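Local coordinates for envelopment polyprotein (Bovine Schmallenberg virus BH80/Germany/2011, PDB 7A56) that probably drives fusion of the viral envelope with a host membrane, as a class II fusion glycoprotein captured here as a postfusion trimer, at residues G148-S153 and R298-S303; P21-Y26 and N95-F100; K47-I52 and Y105-I110; E133-K138 and W165-I170. All blocks are in the same frame, centred on the assembly; numbering follows the deposited sequence.

Contact 1. Residues G148-S153 and R298-S303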
# COMPACT_ATOMS: atom_id res chain seq x y z
N GLY A 148 -21.02 -21.31 19.34
CA GLY A 148 -21.32 -19.98 18.85
C GLY A 148 -22.26 -19.17 19.74
O GLY A 148 -22.43 -17.98 19.50
N TRP A 149 -22.85 -19.79 20.74
CA TRP A 149 -23.71 -19.10 21.70
C TRP A 149 -22.86 -18.64 22.87
O TRP A 149 -21.93 -19.34 23.29
CB TRP A 149 -24.79 -20.06 22.18
CG TRP A 149 -25.77 -20.39 21.11
CD1 TRP A 149 -25.48 -20.80 19.82
CD2 TRP A 149 -27.19 -20.34 21.21
NE1 TRP A 149 -26.66 -21.04 19.13
CE2 TRP A 149 -27.72 -20.74 19.95
CE3 TRP A 149 -28.09 -19.98 22.24
CZ2 TRP A 149 -29.09 -20.80 19.70
CZ3 TRP A 149 -29.45 -20.03 21.98
CH2 TRP A 149 -29.93 -20.45 20.70
N VAL A 150 -23.16 -17.44 23.42
CA VAL A 150 -22.40 -16.97 24.58
C VAL A 150 -23.25 -17.31 25.81
O VAL A 150 -24.47 -17.48 25.72
CB VAL A 150 -21.99 -15.48 24.55
CG1 VAL A 150 -20.99 -15.20 23.38
CG2 VAL A 150 -23.20 -14.58 24.35
N THR A 151 -22.60 -17.47 26.96
CA THR A 151 -23.34 -17.91 28.16
C THR A 151 -23.53 -16.79 29.17
O THR A 151 -22.87 -15.75 29.14
CB THR A 151 -22.62 -19.07 28.84
OG1 THR A 151 -21.29 -18.66 29.13
CG2 THR A 151 -22.55 -20.30 27.92
N PHE A 152 -24.46 -17.03 30.11
CA PHE A 152 -24.63 -16.10 31.21
C PHE A 152 -25.12 -16.91 32.41
O PHE A 152 -25.75 -17.96 32.24
CB PHE A 152 -25.64 -14.98 30.92
CG PHE A 152 -26.94 -15.46 30.29
CD1 PHE A 152 -27.99 -15.92 31.08
CD2 PHE A 152 -27.11 -15.39 28.89
CE1 PHE A 152 -29.17 -16.36 30.53
CE2 PHE A 152 -28.30 -15.83 28.31
CZ PHE A 152 -29.34 -16.33 29.15
N SER A 153 -24.83 -16.42 33.61
CA SER A 153 -25.30 -17.15 34.80
C SER A 153 -25.23 -16.24 36.02
O SER A 153 -24.45 -15.28 36.06
CB SER A 153 -24.49 -18.43 35.06
OG SER A 153 -23.11 -18.11 35.30
N ARG A 298 -29.22 -7.51 26.00
CA ARG A 298 -28.26 -7.56 24.91
C ARG A 298 -27.56 -8.89 25.03
O ARG A 298 -27.37 -9.39 26.13
CB ARG A 298 -27.25 -6.39 24.95
CG ARG A 298 -26.46 -6.18 23.64
CD ARG A 298 -25.63 -4.90 23.71
NE ARG A 298 -24.50 -5.08 24.62
CZ ARG A 298 -23.94 -4.11 25.34
NH1 ARG A 298 -24.41 -2.86 25.25
NH2 ARG A 298 -22.95 -4.41 26.20
N CYS A 299 -27.23 -9.50 23.88
CA CYS A 299 -26.43 -10.72 23.90
C CYS A 299 -25.01 -10.43 23.47
O CYS A 299 -24.10 -10.24 24.31
CB CYS A 299 -27.07 -11.82 23.01
SG CYS A 299 -26.16 -13.41 23.09
N PHE A 300 -24.78 -10.38 22.14
CA PHE A 300 -23.48 -9.95 21.68
C PHE A 300 -23.38 -8.42 21.73
O PHE A 300 -24.39 -7.73 21.69
CB PHE A 300 -23.25 -10.32 20.19
CG PHE A 300 -23.31 -11.82 19.85
CD1 PHE A 300 -22.83 -12.79 20.72
CD2 PHE A 300 -23.75 -12.23 18.58
CE1 PHE A 300 -22.85 -14.16 20.37
CE2 PHE A 300 -23.78 -13.60 18.24
CZ PHE A 300 -23.32 -14.56 19.11
N ASP A 301 -22.15 -7.91 21.68
CA ASP A 301 -21.92 -6.55 21.18
C ASP A 301 -22.06 -6.53 19.66
O ASP A 301 -21.65 -7.48 18.99
CB ASP A 301 -20.51 -6.06 21.52
CG ASP A 301 -20.26 -5.94 23.04
OD1 ASP A 301 -21.02 -5.20 23.68
OD2 ASP A 301 -19.27 -6.53 23.54
N ASN A 302 -22.64 -5.47 19.10
CA ASN A 302 -22.77 -5.37 17.64
C ASN A 302 -22.45 -3.94 17.24
O ASN A 302 -23.13 -3.01 17.67
CB ASN A 302 -24.17 -5.74 17.12
CG ASN A 302 -24.23 -5.86 15.56
OD1 ASN A 302 -23.28 -5.45 14.83
ND2 ASN A 302 -25.31 -6.44 15.05
N SER A 303 -21.44 -3.76 16.42
CA SER A 303 -21.00 -2.42 16.03
C SER A 303 -21.38 -2.10 14.58
O SER A 303 -20.63 -1.44 13.87
CB SER A 303 -19.50 -2.28 16.28
OG SER A 303 -19.11 -0.92 16.11

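Contact 2. Residues P21-Y26 and N95-F100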
# COMPACT_ATOMS: atom_id res chain seq x y z
N PRO A 21 4.13 3.19 -58.67
CA PRO A 21 2.78 3.33 -58.10
C PRO A 21 2.44 4.77 -57.71
O PRO A 21 3.27 5.50 -57.16
CB PRO A 21 2.83 2.42 -56.86
CG PRO A 21 4.26 2.35 -56.48
CD PRO A 21 5.02 2.40 -57.79
N ASP A 22 1.19 5.15 -57.98
CA ASP A 22 0.60 6.35 -57.39
C ASP A 22 0.61 6.26 -55.85
O ASP A 22 0.94 5.24 -55.25
CB ASP A 22 -0.84 6.52 -57.87
CG ASP A 22 -1.73 5.36 -57.42
OD1 ASP A 22 -2.20 5.38 -56.28
OD2 ASP A 22 -1.96 4.42 -58.21
N ILE A 23 0.18 7.36 -55.23
CA ILE A 23 0.21 7.46 -53.77
C ILE A 23 -0.81 6.53 -53.13
O ILE A 23 -0.53 5.89 -52.11
CB ILE A 23 0.01 8.93 -53.35
CG1 ILE A 23 1.35 9.61 -53.20
CG2 ILE A 23 -0.73 9.04 -52.07
CD1 ILE A 23 2.18 9.02 -52.12
N GLU A 24 -2.00 6.44 -53.72
CA GLU A 24 -3.04 5.57 -53.19
C GLU A 24 -2.56 4.13 -53.03
O GLU A 24 -2.72 3.53 -51.96
CB GLU A 24 -4.29 5.62 -54.08
CG GLU A 24 -5.45 4.76 -53.53
CD GLU A 24 -6.22 4.02 -54.63
OE1 GLU A 24 -6.80 2.93 -54.35
OE2 GLU A 24 -6.24 4.54 -55.78
N ASN A 25 -2.03 3.54 -54.10
CA ASN A 25 -1.66 2.13 -54.01
C ASN A 25 -0.38 1.95 -53.21
O ASN A 25 -0.18 0.89 -52.61
CB ASN A 25 -1.52 1.49 -55.41
CG ASN A 25 -2.81 0.79 -55.88
OD1 ASN A 25 -3.10 -0.41 -55.57
ND2 ASN A 25 -3.60 1.54 -56.64
N TYR A 26 0.49 2.95 -53.17
CA TYR A 26 1.66 2.88 -52.30
C TYR A 26 1.25 2.81 -50.82
O TYR A 26 1.71 1.95 -50.06
CB TYR A 26 2.57 4.07 -52.60
CG TYR A 26 3.93 4.02 -51.95
CD1 TYR A 26 4.74 2.90 -52.08
CD2 TYR A 26 4.41 5.11 -51.24
CE1 TYR A 26 6.00 2.86 -51.49
CE2 TYR A 26 5.68 5.08 -50.64
CZ TYR A 26 6.46 3.96 -50.78
OH TYR A 26 7.69 3.94 -50.21
N ASN A 95 11.91 13.71 -47.02
CA ASN A 95 11.79 15.09 -47.48
C ASN A 95 10.56 15.24 -48.37
O ASN A 95 10.60 15.93 -49.39
CB ASN A 95 13.06 15.52 -48.23
CG ASN A 95 14.34 14.91 -47.65
OD1 ASN A 95 14.56 14.93 -46.42
ND2 ASN A 95 15.19 14.35 -48.53
N GLY A 96 9.47 14.58 -47.99
CA GLY A 96 8.38 14.37 -48.92
C GLY A 96 7.04 14.50 -48.25
O GLY A 96 6.95 14.96 -47.12
N GLU A 97 5.99 14.07 -48.95
CA GLU A 97 4.64 14.32 -48.49
C GLU A 97 4.21 13.27 -47.46
O GLU A 97 4.77 12.17 -47.39
CB GLU A 97 3.69 14.29 -49.66
CG GLU A 97 3.92 13.09 -50.57
CD GLU A 97 2.87 13.04 -51.67
OE1 GLU A 97 1.67 13.25 -51.35
OE2 GLU A 97 3.24 12.81 -52.85
N SER A 98 3.20 13.63 -46.68
CA SER A 98 2.64 12.71 -45.68
C SER A 98 1.87 11.58 -46.36
O SER A 98 1.18 11.78 -47.35
CB SER A 98 1.71 13.48 -44.73
OG SER A 98 2.46 14.21 -43.77
N LEU A 99 1.97 10.38 -45.80
CA LEU A 99 1.36 9.19 -46.37
C LEU A 99 0.23 8.69 -45.50
O LEU A 99 -0.93 8.64 -45.94
CB LEU A 99 2.41 8.09 -46.56
CG LEU A 99 3.58 8.31 -47.54
CD1 LEU A 99 4.77 7.50 -47.10
CD2 LEU A 99 3.17 7.90 -48.95
N PHE A 100 0.51 8.32 -44.25
CA PHE A 100 -0.59 7.88 -43.39
C PHE A 100 -0.12 7.96 -41.96
O PHE A 100 1.01 8.33 -41.68
CB PHE A 100 -1.09 6.46 -43.75
CG PHE A 100 -0.04 5.38 -43.61
CD1 PHE A 100 0.79 5.09 -44.68
CD2 PHE A 100 0.07 4.63 -42.45
CE1 PHE A 100 1.76 4.12 -44.60
CE2 PHE A 100 1.06 3.65 -42.33
CZ PHE A 100 1.90 3.38 -43.43

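Contact 3. Residues K47-I52 and Y105-I110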
# COMPACT_ATOMS: atom_id res chain seq x y z
N LYS A 47 -12.32 -4.29 -35.54
CA LYS A 47 -12.92 -3.48 -36.59
C LYS A 47 -14.07 -2.68 -35.97
O LYS A 47 -14.65 -3.07 -34.95
CB LYS A 47 -13.39 -4.36 -37.79
CG LYS A 47 -12.22 -4.64 -38.85
CD LYS A 47 -12.69 -4.67 -40.31
CE LYS A 47 -11.78 -3.90 -41.31
NZ LYS A 47 -10.63 -4.74 -41.83
N ASN A 48 -14.43 -1.57 -36.64
CA ASN A 48 -15.58 -0.76 -36.23
C ASN A 48 -15.44 -0.24 -34.80
O ASN A 48 -16.42 -0.21 -34.04
CB ASN A 48 -16.91 -1.51 -36.39
CG ASN A 48 -18.06 -0.56 -36.60
OD1 ASN A 48 -17.88 0.46 -37.26
ND2 ASN A 48 -19.22 -0.86 -36.03
N LEU A 49 -14.22 0.14 -34.42
CA LEU A 49 -14.04 0.74 -33.11
C LEU A 49 -14.50 2.20 -33.11
O LEU A 49 -14.56 2.83 -34.15
CB LEU A 49 -12.58 0.64 -32.69
CG LEU A 49 -12.02 -0.75 -32.36
CD1 LEU A 49 -10.56 -0.70 -31.85
CD2 LEU A 49 -12.87 -1.46 -31.29
N PRO A 50 -14.87 2.75 -31.95
CA PRO A 50 -15.11 4.20 -31.86
C PRO A 50 -13.90 5.02 -32.28
O PRO A 50 -12.77 4.52 -32.41
CB PRO A 50 -15.39 4.43 -30.37
CG PRO A 50 -15.71 3.10 -29.82
CD PRO A 50 -14.99 2.09 -30.64
N ALA A 51 -14.15 6.34 -32.45
CA ALA A 51 -13.11 7.29 -32.86
C ALA A 51 -11.95 7.26 -31.87
O ALA A 51 -12.16 7.17 -30.65
CB ALA A 51 -13.69 8.71 -32.94
N ILE A 52 -10.73 7.26 -32.40
CA ILE A 52 -9.52 7.26 -31.58
C ILE A 52 -8.63 8.33 -32.19
O ILE A 52 -8.05 8.13 -33.28
CB ILE A 52 -8.82 5.88 -31.54
CG1 ILE A 52 -9.72 4.78 -30.91
CG2 ILE A 52 -7.47 5.93 -30.77
CD1 ILE A 52 -9.40 3.42 -31.55
N TYR A 105 -2.23 2.85 -29.20
CA TYR A 105 -3.47 3.12 -28.44
C TYR A 105 -3.51 2.16 -27.25
O TYR A 105 -3.48 0.94 -27.45
CB TYR A 105 -4.67 2.97 -29.39
CG TYR A 105 -6.03 2.74 -28.74
CD1 TYR A 105 -6.40 3.41 -27.60
CD2 TYR A 105 -6.94 1.87 -29.30
CE1 TYR A 105 -7.68 3.18 -26.98
CE2 TYR A 105 -8.20 1.63 -28.73
CZ TYR A 105 -8.55 2.29 -27.58
OH TYR A 105 -9.77 2.03 -27.08
N VAL A 106 -3.58 2.71 -26.03
CA VAL A 106 -3.65 1.86 -24.81
C VAL A 106 -5.13 1.55 -24.58
O VAL A 106 -5.89 2.32 -24.00
CB VAL A 106 -2.97 2.53 -23.62
CG1 VAL A 106 -2.92 1.57 -22.36
CG2 VAL A 106 -1.56 2.97 -23.99
N ARG A 107 -5.57 0.41 -25.10
CA ARG A 107 -6.99 0.17 -25.17
C ARG A 107 -7.58 -0.19 -23.80
O ARG A 107 -8.71 0.18 -23.52
CB ARG A 107 -7.30 -0.94 -26.16
CG ARG A 107 -8.83 -1.21 -26.26
CD ARG A 107 -9.23 -1.89 -27.51
NE ARG A 107 -10.60 -2.39 -27.39
CZ ARG A 107 -11.71 -1.69 -27.60
NH1 ARG A 107 -11.67 -0.39 -27.97
NH2 ARG A 107 -12.88 -2.33 -27.44
N ARG A 108 -6.84 -0.88 -22.96
CA ARG A 108 -7.39 -1.18 -21.63
C ARG A 108 -6.28 -1.18 -20.60
O ARG A 108 -5.18 -1.69 -20.84
CB ARG A 108 -8.14 -2.52 -21.66
CG ARG A 108 -8.67 -2.96 -20.25
CD ARG A 108 -9.48 -4.28 -20.41
NE ARG A 108 -8.57 -5.39 -20.73
CZ ARG A 108 -8.53 -6.04 -21.89
NH1 ARG A 108 -9.37 -5.72 -22.86
NH2 ARG A 108 -7.66 -7.04 -22.06
N VAL A 109 -6.54 -0.53 -19.45
CA VAL A 109 -5.70 -0.67 -18.27
C VAL A 109 -6.65 -0.82 -17.09
O VAL A 109 -7.45 0.08 -16.83
CB VAL A 109 -4.79 0.53 -18.01
CG1 VAL A 109 -4.09 0.30 -16.69
CG2 VAL A 109 -3.73 0.77 -19.16
N ILE A 110 -6.56 -1.94 -16.39
CA ILE A 110 -7.28 -2.08 -15.10
C ILE A 110 -6.46 -2.95 -14.16
O ILE A 110 -5.62 -3.75 -14.60
CB ILE A 110 -8.66 -2.73 -15.23
CG1 ILE A 110 -8.48 -4.12 -15.79
CG2 ILE A 110 -9.60 -1.92 -16.10
CD1 ILE A 110 -9.61 -4.99 -15.40

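Contact 4. Residues E133-K138 and W165-I170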
# COMPACT_ATOMS: atom_id res chain seq x y z
N GLU A 133 -33.08 -22.95 35.40
CA GLU A 133 -32.68 -22.65 36.77
C GLU A 133 -32.68 -23.92 37.58
O GLU A 133 -33.40 -24.87 37.26
CB GLU A 133 -33.58 -21.58 37.45
CG GLU A 133 -34.97 -21.94 37.74
CD GLU A 133 -35.70 -20.79 38.46
OE1 GLU A 133 -36.11 -19.84 37.75
OE2 GLU A 133 -35.84 -20.81 39.70
N VAL A 134 -31.87 -23.94 38.64
CA VAL A 134 -31.83 -25.02 39.61
C VAL A 134 -31.95 -24.45 41.03
O VAL A 134 -31.41 -23.39 41.35
CB VAL A 134 -30.56 -25.90 39.45
CG1 VAL A 134 -30.39 -26.37 38.01
CG2 VAL A 134 -29.33 -25.16 39.89
N CYS A 135 -32.69 -25.19 41.85
CA CYS A 135 -33.07 -24.75 43.20
C CYS A 135 -31.87 -24.73 44.14
O CYS A 135 -31.66 -23.74 44.87
CB CYS A 135 -34.15 -25.69 43.72
SG CYS A 135 -34.49 -25.56 45.52
N THR A 136 -31.03 -25.76 44.06
CA THR A 136 -29.88 -25.93 44.94
C THR A 136 -28.62 -26.27 44.15
O THR A 136 -28.66 -26.66 42.98
CB THR A 136 -30.14 -27.04 45.98
OG1 THR A 136 -29.14 -26.92 46.98
CG2 THR A 136 -29.99 -28.39 45.32
N GLY A 137 -27.47 -26.07 44.79
CA GLY A 137 -26.20 -26.32 44.14
C GLY A 137 -25.68 -25.08 43.46
O GLY A 137 -26.34 -24.04 43.36
N LYS A 138 -24.45 -25.19 42.97
CA LYS A 138 -23.83 -24.07 42.29
C LYS A 138 -24.02 -24.21 40.77
O LYS A 138 -24.49 -25.23 40.27
CB LYS A 138 -22.34 -23.98 42.66
CG LYS A 138 -21.53 -25.07 42.06
CD LYS A 138 -20.48 -25.61 43.02
CE LYS A 138 -19.47 -24.58 43.40
NZ LYS A 138 -18.40 -24.39 42.35
N TRP A 165 -41.31 -23.07 42.55
CA TRP A 165 -42.29 -23.80 43.35
C TRP A 165 -41.60 -24.95 44.10
O TRP A 165 -40.89 -25.75 43.49
CB TRP A 165 -43.42 -24.31 42.43
CG TRP A 165 -44.69 -24.80 43.17
CD1 TRP A 165 -45.86 -24.09 43.43
CD2 TRP A 165 -44.90 -26.10 43.70
NE1 TRP A 165 -46.76 -24.89 44.08
CE2 TRP A 165 -46.20 -26.12 44.27
CE3 TRP A 165 -44.12 -27.26 43.76
CZ2 TRP A 165 -46.72 -27.24 44.89
CZ3 TRP A 165 -44.64 -28.37 44.38
CH2 TRP A 165 -45.93 -28.36 44.93
N GLY A 166 -41.73 -24.96 45.42
CA GLY A 166 -41.19 -26.03 46.25
C GLY A 166 -39.73 -25.88 46.67
O GLY A 166 -39.20 -26.77 47.37
N CYS A 167 -39.07 -24.79 46.30
CA CYS A 167 -37.70 -24.54 46.71
C CYS A 167 -37.66 -23.70 47.99
O CYS A 167 -38.34 -22.68 48.09
CB CYS A 167 -36.94 -23.84 45.56
SG CYS A 167 -35.17 -23.64 45.83
N LEU A 168 -36.84 -24.11 48.95
CA LEU A 168 -36.65 -23.31 50.16
C LEU A 168 -35.20 -22.92 50.39
O LEU A 168 -34.84 -22.52 51.51
CB LEU A 168 -37.17 -24.09 51.38
CG LEU A 168 -38.60 -24.58 51.27
CD1 LEU A 168 -38.87 -25.64 52.33
CD2 LEU A 168 -39.50 -23.39 51.51
N ALA A 169 -34.34 -23.07 49.37
CA ALA A 169 -32.93 -22.76 49.48
C ALA A 169 -32.70 -21.25 49.59
O ALA A 169 -33.49 -20.42 49.10
CB ALA A 169 -32.17 -23.35 48.27
N ILE A 170 -31.63 -20.90 50.30
CA ILE A 170 -31.31 -19.50 50.59
C ILE A 170 -29.88 -19.29 50.14
O ILE A 170 -28.99 -20.04 50.56
CB ILE A 170 -31.43 -19.16 52.10
CG1 ILE A 170 -32.83 -19.49 52.60
CG2 ILE A 170 -31.03 -17.69 52.32
CD1 ILE A 170 -33.94 -18.68 52.00

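Contact 1. Residues G148-S153 and R298-S303
Val150 packs its two methyl groups against Cys299 and Phe300, where strand 150-158 meets the loop between strand 293-296 and helix 305-308. The contact joins two parts of the long, beta-rich body of this class II fusion protein. Its tight part centres on the valine. CG2 of Val150 lies 3.4 Å from SG of Cys299, a close approach for a methyl and a sulfur. Cys299 SG stands anti to the backbone N (chi1 -176°), which carries it from the loop toward the valine. A disulfide tethers this sulfur to Cys179 on strand 172-183, and the backbone of Cys179 also pairs with that of Val150, which ties both partners to one residue. The other methyl, CG1 of Val150, meets CE1 of Phe300 at 3.7 Å. It comes to the edge of the ring, near the ring plane. CG1 thus meets the ring, while CG2 touches the sulfur and also lies 4.0 Å from Phe300 CE1.

The remainder is looser. Gly148 is exposed and brings only backbone to the contact; its carbonyl takes a weak hydrogen bond from Gln180. Within 298-303, Arg298 and Asp301 form a salt bridge away from the contact, with no N-H aimed at the oxygen. Asp181 accepts a hydrogen bond from the backbone N of Phe300 and helps to fix the loop. The ring of Phe300 ends beside the glycine: Gly148 O lies in the ring plane, 3.6 Å from Phe300 CZ.

Contact 2. Residues P21-Y26 and N95-F100
Ile23 and Tyr26, in the first turn of helix 23-40, meet Glu97, just before strand 98-134, and Leu99 near its start. Asp22 comes just before the helix and serves as its N-cap. Its OD1 accepts a hydrogen bond from Asn25 N at 2.9 Å, and the donor approaches from above the carboxylate plane, 38° out of it. Ile23 follows and points at the strand. Its CD1 touches Leu99 CD2 at 3.5 Å, with the two side chains crossing at about a right angle. Its CG1 lies 3.7 Å from Glu97 OE2, so the isoleucine meets a carboxylate as well as a methyl. Tyr26 lies one turn on. With CG anti to the backbone N (chi1 -170°), its ring swings over to the leucine. Leu99 CD2 sits at the ring edge, near its plane, 3.8 Å from Tyr26 CD2. The same methyl therefore serves both helix residues. Met93 and Phe345 pack on Tyr26 and Leu99 as well. Leu99 and Phe100 form a classic beta bulge opposite Ile91 on strand 86-92. The helix packs against this strand pair; further on, its Ile27 and Leu30 rest on Phe100.

Contact 3. Residues K47-I52 and Y105-I110
Tyr105 and Arg107, on strand 98-134, carry the side chains that receive Ile52 and Leu49 from the loop 47-52. Tyr105 comes first. Ile52 CG2 lies over one face of its ring in a CH-pi contact, 4.3 Å from the centroid and 21° off the ring normal. The other branch reaches past the rim on the same face, where Ile52 CD1 is 3.5 Å from Tyr105 CE2. The opposite face of the ring is covered by the backbone of Arg107, whose CA stands 3.5 Å above the plane. The ring is thus sandwiched between the loop and its own strand. Two residues on, Arg107 has its side chain extended from CG to NE. Leu49 CD2 sits over one face of the guanidinium, 3.7 Å from Arg107 NH1. That nitrogen also gives a weak hydrogen bond to Tyr105 OH at 3.2 Å, which links the two receiving side chains. Arg107 and Arg108 form a classic beta bulge facing Glu201 on strand 197-206. Arg108 makes salt bridges to Glu201 and Asp199 there. Ser86 of strand 86-92 touches both Ile52 and Tyr105, while Ala51 pairs through its backbone with Ile384, just before strand 385-391.

Contact 4. Residues E133-K138 and W165-I170
Cys135, just past the end of strand 98-134, and Cys167, in the loop before strand 172-183, bring their CA atoms to 5.8 Å. A disulfide joins them, with Cys135 SG and Cys167 SG 2.1 Å apart. Its chi3 of 88° is close to the preferred right angle and gives the bridge a right-handed twist. Both CB atoms point across the contact, and both sulfurs stand anti to their own backbone N (chi1 166° in Cys135 and -173° in Cys167). Ala169 adds a smaller touch. Its CB lies 3.5 Å from Cys135 O and 4.2 Å from Cys135 SG. The carbonyl of Cys135 also accepts a hydrogen bond from Ser158 OG, and the side chain of Ser158 packs on Cys167 and Ala169. Lys138 packs on Ile295 of a neighbouring subunit. A second bridge, Cys139 to Cys174, ties the same two regions of the chain, and Cys162 is bonded to Cys286. Such disulfide-braced loops at the far end of an elongated chain are consistent with the membrane-directed tip of a class II fusion protein.

From the N terminus, contact 2 opens first and contact 3 opens before it closes. These two loops cross. They bring helix 23-40 and the loop after strand 44-46 onto strand 98-134, contact 2 where the strand begins and contact 3 further along. Contact 4 then ties the end of that strand to the loop before strand 172-183. Contact 1 opens within its loop and closes much later, tying strand 150-158 to the loop before helix 305-308, so these two also cross. The two pairs follow in series, on opposite sides of the chain's centre. Contacts 2 and 4 are about 107 Å apart between centres, and strand 98-134, though interrupted, runs from one to the other.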